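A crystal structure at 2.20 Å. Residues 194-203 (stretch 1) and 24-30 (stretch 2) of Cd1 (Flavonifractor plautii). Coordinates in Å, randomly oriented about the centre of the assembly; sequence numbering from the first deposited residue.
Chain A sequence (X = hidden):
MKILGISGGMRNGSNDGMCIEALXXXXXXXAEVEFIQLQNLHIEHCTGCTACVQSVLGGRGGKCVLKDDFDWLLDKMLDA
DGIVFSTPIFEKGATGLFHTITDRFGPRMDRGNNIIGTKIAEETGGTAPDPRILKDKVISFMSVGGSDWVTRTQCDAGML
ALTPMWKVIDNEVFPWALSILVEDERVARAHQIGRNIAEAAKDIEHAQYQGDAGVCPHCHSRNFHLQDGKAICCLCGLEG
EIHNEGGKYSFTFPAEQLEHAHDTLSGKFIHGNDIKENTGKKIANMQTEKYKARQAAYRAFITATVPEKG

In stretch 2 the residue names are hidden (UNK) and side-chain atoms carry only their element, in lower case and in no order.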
ATOM      1  N   GLY A 194       3.941  -9.989 -14.921  1.00 27.46           N
ATOM      2  CA  GLY A 194       2.570 -10.058 -15.408  1.00 26.12           C
ATOM      3  C   GLY A 194       2.043 -11.479 -15.489  1.00 31.89           C
ATOM      4  O   GLY A 194       0.859 -11.730 -15.233  1.00 33.48           O
ATOM      5  N   ARG A 195       2.905 -12.430 -15.868  1.00 29.37           N
ATOM      6  CA  ARG A 195       2.529 -13.839 -15.765  1.00 30.90           C
ATOM      7  C   ARG A 195       2.188 -14.200 -14.319  1.00 29.09           C
ATOM      8  O   ARG A 195       1.184 -14.866 -14.050  1.00 34.86           O
ATOM      9  CB  ARG A 195       3.652 -14.749 -16.289  1.00 30.03           C
ATOM     10  CG  ARG A 195       3.798 -14.835 -17.814  1.00 30.50           C
ATOM     11  CD  ARG A 195       5.088 -15.578 -18.167  1.00 42.11           C
ATOM     12  NE  ARG A 195       5.171 -15.969 -19.574  1.00 53.92           N
ATOM     13  CZ  ARG A 195       6.310 -16.250 -20.213  1.00 58.48           C
ATOM     14  NH1 ARG A 195       7.473 -16.166 -19.571  1.00 55.09           N
ATOM     15  NH2 ARG A 195       6.289 -16.605 -21.496  1.00 52.31           N
ATOM     16  N   ASN A 196       3.018 -13.759 -13.376  1.00 28.58           N
ATOM     17  CA  ASN A 196       2.792 -14.065 -11.969  1.00 28.62           C
ATOM     18  C   ASN A 196       1.447 -13.537 -11.478  1.00 28.07           C
ATOM     19  O   ASN A 196       0.636 -14.295 -10.930  1.00 33.33           O
ATOM     20  CB  ASN A 196       3.939 -13.503 -11.137  1.00 33.00           C
ATOM     21  CG  ASN A 196       5.226 -14.224 -11.400  1.00 28.89           C
ATOM     22  OD1 ASN A 196       5.243 -15.167 -12.174  1.00 29.81           O
ATOM     23  ND2 ASN A 196       6.306 -13.792 -10.770  1.00 33.31           N
ATOM     24  N   ILE A 197       1.180 -12.239 -11.653  1.00 27.55           N
ATOM     25  CA  ILE A 197      -0.083 -11.714 -11.139  1.00 29.52           C
ATOM     26  C   ILE A 197      -1.258 -12.470 -11.750  1.00 29.89           C
ATOM     27  O   ILE A 197      -2.269 -12.721 -11.080  1.00 31.28           O
ATOM     28  CB  ILE A 197      -0.184 -10.193 -11.379  1.00 25.79           C
ATOM     29  CG1 ILE A 197      -1.304  -9.589 -10.534  1.00 27.06           C
ATOM     30  CG2 ILE A 197      -0.460  -9.887 -12.821  1.00 27.48           C
ATOM     31  CD1 ILE A 197      -1.129  -9.786  -9.036  1.00 24.99           C
ATOM     32  N   ALA A 198      -1.129 -12.890 -13.008  1.00 34.11           N
ATOM     33  CA  ALA A 198      -2.213 -13.601 -13.672  1.00 32.20           C
ATOM     34  C   ALA A 198      -2.428 -14.981 -13.063  1.00 32.06           C
ATOM     35  O   ALA A 198      -3.563 -15.370 -12.774  1.00 30.12           O
ATOM     36  CB  ALA A 198      -1.929 -13.708 -15.173  1.00 35.35           C
ATOM     37  N   GLU A 199      -1.353 -15.746 -12.872  1.00 35.88           N
ATOM     38  CA  GLU A 199      -1.505 -17.057 -12.247  1.00 31.33           C
ATOM     39  C   GLU A 199      -2.097 -16.913 -10.855  1.00 37.80           C
ATOM     40  O   GLU A 199      -3.028 -17.637 -10.488  1.00 37.82           O
ATOM     41  CB  GLU A 199      -0.163 -17.785 -12.171  1.00 36.54           C
ATOM     42  CG  GLU A 199       0.557 -17.963 -13.487  1.00 49.36           C
ATOM     43  CD  GLU A 199      -0.116 -18.969 -14.378  1.00 67.36           C
ATOM     44  OE1 GLU A 199      -1.356 -18.919 -14.502  1.00 70.87           O
ATOM     45  OE2 GLU A 199       0.594 -19.823 -14.947  1.00 78.90           O
ATOM     46  N   ALA A 200      -1.567 -15.968 -10.069  1.00 37.65           N
ATOM     47  CA  ALA A 200      -2.029 -15.770  -8.701  1.00 30.62           C
ATOM     48  C   ALA A 200      -3.525 -15.528  -8.655  1.00 31.53           C
ATOM     49  O   ALA A 200      -4.218 -16.063  -7.790  1.00 34.25           O
ATOM     50  CB  ALA A 200      -1.288 -14.593  -8.066  1.00 30.59           C
ATOM     51  N   ALA A 201      -4.037 -14.703  -9.568  1.00 35.52           N
ATOM     52  CA  ALA A 201      -5.450 -14.353  -9.562  1.00 30.17           C
ATOM     53  C   ALA A 201      -6.335 -15.521  -9.966  1.00 38.63           C
ATOM     54  O   ALA A 201      -7.529 -15.516  -9.648  1.00 38.47           O
ATOM     55  CB  ALA A 201      -5.695 -13.169 -10.486  1.00 29.38           C
ATOM     56  N   LYS A 202      -5.781 -16.515 -10.663  1.00 36.14           N
ATOM     57  CA  LYS A 202      -6.539 -17.730 -10.941  1.00 45.15           C
ATOM     58  C   LYS A 202      -7.016 -18.377  -9.648  1.00 52.11           C
ATOM     59  O   LYS A 202      -8.194 -18.719  -9.508  1.00 64.71           O
ATOM     60  CB  LYS A 202      -5.691 -18.720 -11.740  1.00 40.92           C
ATOM     61  CG  LYS A 202      -5.578 -18.463 -13.243  1.00 45.83           C
ATOM     62  CD  LYS A 202      -4.976 -19.701 -13.937  1.00 53.86           C
ATOM     63  CE  LYS A 202      -4.053 -19.353 -15.112  1.00 62.52           C
ATOM     64  NZ  LYS A 202      -4.736 -19.282 -16.439  1.00 66.96           N
ATOM     65  N   ASP A 203      -6.104 -18.557  -8.689  1.00 50.30           N
ATOM     66  CA  ASP A 203      -6.395 -19.178  -7.395  1.00 47.17           C
ATOM     67  C   ASP A 203      -5.826 -18.263  -6.310  1.00 42.29           C
ATOM     68  O   ASP A 203      -4.714 -18.470  -5.826  1.00 39.58           O
ATOM     69  CB  ASP A 203      -5.798 -20.588  -7.331  1.00 50.01           C
ATOM     70  CG  ASP A 203      -6.120 -21.309  -6.031  1.00 54.86           C
ATOM     71  OD1 ASP A 203      -6.018 -22.551  -6.012  1.00 58.49           O
ATOM     72  OD2 ASP A 203      -6.472 -20.647  -5.030  1.00 54.08           O
ATOM     73  N   UNK A  24       0.727  -7.659 -20.997  1.00 26.37           N
ATOM     74  CA  UNK A  24       0.887  -8.636 -22.068  1.00 29.25           C
ATOM     75  C   UNK A  24       1.154 -10.045 -21.537  1.00 28.09           C
ATOM     76  O   UNK A  24       0.530 -11.012 -21.964  1.00 28.98           O
ATOM     77  c   UNK A  24       2.070  -5.366 -26.274  1.00 35.08           C
ATOM     78 se   UNK A  24       3.076  -6.288 -24.896  1.00 42.38          SE
ATOM     79  c   UNK A  24       2.007  -8.210 -23.009  1.00 27.43           C
ATOM     80  c   UNK A  24       1.569  -7.158 -23.998  1.00 28.48           C
ATOM     81  N   UNK A  25       2.093 -10.155 -20.601  1.00 28.22           N
ATOM     82  CA  UNK A  25       2.316 -11.435 -19.955  1.00 31.84           C
ATOM     83  C   UNK A  25       1.065 -11.966 -19.284  1.00 28.65           C
ATOM     84  O   UNK A  25       0.785 -13.163 -19.335  1.00 30.77           O
ATOM     85  N   UNK A  26       0.299 -11.083 -18.648  1.00 27.84           N
ATOM     86  CA  UNK A  26      -0.963 -11.505 -18.053  1.00 29.93           C
ATOM     87  C   UNK A  26      -1.928 -12.018 -19.114  1.00 32.82           C
ATOM     88  O   UNK A  26      -2.617 -13.022 -18.898  1.00 32.14           O
ATOM     89  c   UNK A  26      -1.593 -10.352 -17.271  1.00 27.09           C
ATOM     90  N   UNK A  27      -2.007 -11.349 -20.265  1.00 32.74           N
ATOM     91  CA  UNK A  27      -2.906 -11.853 -21.296  1.00 32.96           C
ATOM     92  C   UNK A  27      -2.417 -13.194 -21.826  1.00 30.91           C
ATOM     93  O   UNK A  27      -3.217 -14.100 -22.082  1.00 31.86           O
ATOM     94  c   UNK A  27      -4.413 -10.293 -24.534  1.00 46.43           C
ATOM     95  c   UNK A  27      -3.062 -10.851 -22.442  1.00 33.68           C
ATOM     96  c   UNK A  27      -4.087 -11.336 -23.487  1.00 37.02           C
ATOM     97  n   UNK A  27      -6.344 -11.644 -25.376  1.00 56.05           N
ATOM     98  c   UNK A  27      -5.892 -10.314 -24.890  1.00 51.14           C
ATOM     99  N   UNK A  28      -1.100 -13.335 -21.996  1.00 30.90           N
ATOM    100  CA  UNK A  28      -0.523 -14.611 -22.405  1.00 32.06           C
ATOM    101  C   UNK A  28      -1.013 -15.746 -21.518  1.00 37.66           C
ATOM    102  O   UNK A  28      -1.159 -16.878 -21.984  1.00 43.56           O
ATOM    103  c   UNK A  28       1.003 -14.520 -22.356  1.00 32.60           C
ATOM    104  c   UNK A  28       3.250 -15.527 -22.796  1.00 39.19           C
ATOM    105  o   UNK A  28       3.676 -14.863 -21.830  1.00 43.83           O
ATOM    106  c   UNK A  28       1.754 -15.673 -22.972  1.00 32.96           C
ATOM    107  o   UNK A  28       4.005 -16.066 -23.623  1.00 46.12           O
ATOM    108  N   UNK A  29      -1.277 -15.458 -20.245  1.00 32.30           N
ATOM    109  CA  UNK A  29      -1.807 -16.435 -19.305  1.00 33.73           C
ATOM    110  C   UNK A  29      -3.325 -16.553 -19.376  1.00 37.91           C
ATOM    111  O   UNK A  29      -3.916 -17.336 -18.650  1.00 37.99           O
ATOM    112  c   UNK A  29       0.111 -16.032 -17.686  1.00 46.19           C
ATOM    113 se   UNK A  29       0.926 -17.781 -17.965  0.76 52.95          SE
ATOM    114  c   UNK A  29       2.205 -17.330 -19.353  1.00 50.81           C
ATOM    115  c   UNK A  29      -1.391 -16.072 -17.882  1.00 31.72           C
ATOM    116  N   UNK A  30      -3.963 -15.770 -20.234  1.00 35.70           N
ATOM    117  CA  UNK A  30      -5.393 -15.876 -20.424  1.00 33.09           C
ATOM    118  C   UNK A  30      -6.229 -14.842 -19.711  1.00 33.32           C
ATOM    119  O   UNK A  30      -7.444 -15.023 -19.613  1.00 37.52           O
TER

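Position 24 carries four side-chain atoms in an unbranched run: two carbons, a selenium and a last carbon. The selenium marks selenomethionine, the labelled form of methionine. The side chain starts out sideways and its end leads away from stretch 1, touching none of it; it touches a crystal neighbour instead. The residue is Met24.

Position 25 has no side-chain atoms. Its carbonyl C lies 3.9 Å from Gly194 C, so two backbones meet almost directly. A CB built here would point toward stretch 1 and fall 3.3 Å from Arg195 N and 3.7 Å from Gly194 C. There is little room for one. The residue is Gly25.

Position 26 has one side-chain carbon and nothing beyond it. Its CA sits 3.4 Å from Gly194 O, and the two CA atoms of this pair are 4.6 Å apart. The lone carbon lies 4.0 Å from Ala198 CB, an apolar contact between two small side chains. A single carbon means alanine: Ala26.

Position 27 shows four carbons in a row ending in a nitrogen. Its CA-to-CB bond points away from stretch 1, and the side chain makes no contact with it. It is exposed and touches a crystal neighbour. A straight four-carbon chain with a terminal nitrogen is lysine: Lys27.

Position 28 has three carbons, the third carrying two oxygens. This is a carboxylate at the end of a two-carbon arm, and it faces the guanidinium of Arg195. One oxygen is 2.9 Å from Arg195 NE and the other is 3.2 Å from Arg195 NH2. The length of the arm makes it glutamate, not aspartate: Glu28. The salt bridge includes a hydrogen bond from Arg195 NH2 to Glu28 OE2 (3.2 Å). The bonds to Glu28 OE1 from Arg195 NE (2.9 Å) and Arg195 NH2 (3.2 Å) are weak, because their angles are poor.

Position 29 again has two carbons, a selenium and a carbon, unbranched. Its CB is 3.6 Å from Ala198 CB. The selenium is 3.7 Å from Glu199 OE2, and the terminal carbon is 3.3 Å from Arg195 NE. This is a second selenomethionine, Met29. Its chi1 and chi2 are both m. Its backbone O accepts a hydrogen bond from Lys202 NZ at 3.1 Å.

Position 30 has no side-chain atoms. Its phi is positive, at 100°, and it closes the helix in a Schellman motif. A CB would be jammed against the carbonyl O of the residue before. The residue is Gly30.

The contact works by close helix packing, with polar links beside it. The axes approach to 7.1 Å and cross at -44°. Such closeness is possible because Gly194, Gly25, Ala26 and Ala198 present little or no side chain where the helices meet. Met29 has the largest covered area in either stretch, lying against Ala198 and reaching Arg195 and Glu199. The Arg195–Glu28 salt bridge and the Lys202 bond to the Met29 carbonyl add polar ties. Together the stretches bury 400 Å².

Stretch 2, residues 24-30: MGAKEMG
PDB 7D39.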